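Inactive dihydroorotase-like domain (Chaetomium thermophilum, PDB 5NNL) is a catalytically inactive relative of dihydroorotase, a single-chain domain with the barrel-like alpha/beta architecture of the amidohydrolase superfamily. Local coordinates at residues T256-Y259 with V260-L264. Residues are numbered along the deposited sequence; the frame is centred on the assembly and turned at random.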
loop_
_atom_site.group_PDB
_atom_site.type_symbol
_atom_site.label_atom_id
_atom_site.label_comp_id
_atom_site.label_asym_id
_atom_site.label_seq_id
_atom_site.Cartn_x
_atom_site.Cartn_y
_atom_site.Cartn_z
ATOM N N THR A 256 -2.336 0.650 19.750
ATOM C CA THR A 256 -2.119 -0.648 20.367
ATOM C C THR A 256 -1.491 -1.597 19.357
ATOM O O THR A 256 -1.655 -1.441 18.142
ATOM C CB THR A 256 -3.423 -1.254 20.895
ATOM O OG1 THR A 256 -4.311 -1.530 19.802
ATOM C CG2 THR A 256 -4.094 -0.306 21.879
ATOM N N VAL A 257 -0.770 -2.593 19.875
ATOM C CA VAL A 257 -0.137 -3.576 19.002
ATOM C C VAL A 257 -1.179 -4.261 18.132
ATOM O O VAL A 257 -0.965 -4.471 16.932
ATOM C CB VAL A 257 0.666 -4.592 19.837
ATOM C CG1 VAL A 257 1.187 -5.733 18.966
ATOM C CG2 VAL A 257 1.817 -3.895 20.526
ATOM N N ASP A 258 -2.328 -4.616 18.715
ATOM C CA ASP A 258 -3.339 -5.337 17.949
ATOM C C ASP A 258 -3.907 -4.476 16.829
ATOM O O ASP A 258 -4.174 -4.978 15.731
ATOM C CB ASP A 258 -4.463 -5.820 18.860
ATOM C CG ASP A 258 -5.432 -6.733 18.139
ATOM O OD1 ASP A 258 -5.036 -7.866 17.788
ATOM O OD2 ASP A 258 -6.587 -6.320 17.914
ATOM N N TYR A 259 -4.118 -3.184 17.085
ATOM C CA TYR A 259 -4.549 -2.293 16.013
ATOM C C TYR A 259 -3.554 -2.324 14.859
ATOM O O TYR A 259 -3.933 -2.517 13.700
ATOM C CB TYR A 259 -4.719 -0.865 16.535
ATOM C CG TYR A 259 -5.292 0.061 15.491
ATOM C CD1 TYR A 259 -4.467 0.691 14.568
ATOM C CD2 TYR A 259 -6.658 0.288 15.409
ATOM C CE1 TYR A 259 -4.981 1.528 13.601
ATOM C CE2 TYR A 259 -7.186 1.128 14.444
ATOM C CZ TYR A 259 -6.339 1.744 13.539
ATOM O OH TYR A 259 -6.843 2.580 12.572
ATOM N N VAL A 260 -2.272 -2.141 15.166
ATOM C CA VAL A 260 -1.240 -2.186 14.136
ATOM C C VAL A 260 -1.280 -3.523 13.405
ATOM O O VAL A 260 -1.207 -3.578 12.171
ATOM C CB VAL A 260 0.139 -1.919 14.761
ATOM C CG1 VAL A 260 1.232 -2.075 13.732
ATOM C CG2 VAL A 260 0.172 -0.520 15.364
ATOM N N LYS A 261 -1.392 -4.622 14.155
ATOM C CA LYS A 261 -1.414 -5.940 13.525
ATOM C C LYS A 261 -2.605 -6.077 12.586
ATOM O O LYS A 261 -2.459 -6.519 11.441
ATOM C CB LYS A 261 -1.441 -7.044 14.582
ATOM C CG LYS A 261 -1.310 -8.445 13.983
ATOM C CD LYS A 261 -1.272 -9.540 15.041
ATOM C CE LYS A 261 -2.667 -9.965 15.469
ATOM N NZ LYS A 261 -3.359 -10.769 14.422
ATOM N N THR A 262 -3.797 -5.695 13.050
ATOM C CA THR A 262 -4.981 -5.826 12.206
ATOM C C THR A 262 -4.868 -4.952 10.963
ATOM O O THR A 262 -5.331 -5.337 9.884
ATOM C CB THR A 262 -6.246 -5.467 12.989
ATOM O OG1 THR A 262 -6.110 -4.157 13.550
ATOM C CG2 THR A 262 -6.515 -6.475 14.098
ATOM N N ARG A 263 -4.257 -3.773 11.090
ATOM C CA ARG A 263 -4.147 -2.861 9.958
ATOM C C ARG A 263 -3.042 -3.250 8.983
ATOM O O ARG A 263 -3.040 -2.757 7.849
ATOM C CB ARG A 263 -3.929 -1.432 10.463
ATOM C CG ARG A 263 -5.222 -0.650 10.647
ATOM C CD ARG A 263 -6.230 -1.397 11.509
ATOM N NE ARG A 263 -7.528 -0.734 11.524
ATOM C CZ ARG A 263 -8.560 -1.130 12.260
ATOM N NH1 ARG A 263 -8.446 -2.183 13.054
ATOM N NH2 ARG A 263 -9.704 -0.466 12.210
ATOM N N LEU A 264 -2.117 -4.122 9.385
ATOM C CA LEU A 264 -1.036 -4.571 8.514
ATOM C C LEU A 264 -1.068 -6.074 8.263
ATOM O O LEU A 264 -0.113 -6.617 7.690
ATOM C CB LEU A 264 0.319 -4.159 9.099
ATOM C CG LEU A 264 0.656 -2.670 9.003
ATOM C CD1 LEU A 264 1.981 -2.364 9.688
ATOM C CD2 LEU A 264 0.691 -2.195 7.548
HETATM O O HOH W 1 -5.737 -9.983 16.347
#
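V260, K261, T262 and R263 each send their backbone N-H four residues back, to the carbonyl oxygens of T256, V257, D258 and Y259, forming the first turns of helix 257-271; T256 precedes the helix as its N-cap, and its OG1 accepts from Y259 N at 3.2 Å. The main side-chain pairing is Y259 with R263, one turn apart. Y259 CG lies anti to the backbone N (chi1 -174°), which sends the ring along the helix, and R263, bent at chi2, folds its guanidinium flat over one ring face, the planes 18° apart and the centres 4.1 Å from each other. R263 CD adds a CH-pi contact over the same face, 3.8 Å from the centroid of the Y259 ring. R263 NH1 donates within the guanidinium plane to T262 OG1 at 3.1 Å, a bond that helps fix the rotation of the group. That hydroxyl also approaches two backbone oxygens, with OG1 2.7 Å from Y259 O and 3.0 Å from D258 O. A water donates to D258 OD1 and weakly accepts from K261 NZ, bridging charged ends whose D258 OD1 and K261 NZ stand 4.8 Å apart; NZ also forms a salt bridge with D266. Y259 OH bonds to L210 O and R263 NE to I213 O, so both members of the stack are tied to the chain leading into strand 215-217, while V260 packs on helix 242-251. The whole is a capped helix N-terminus with an i to i+4 tyrosine-arginine stack, guanidinium over ring, at the surface of the domain.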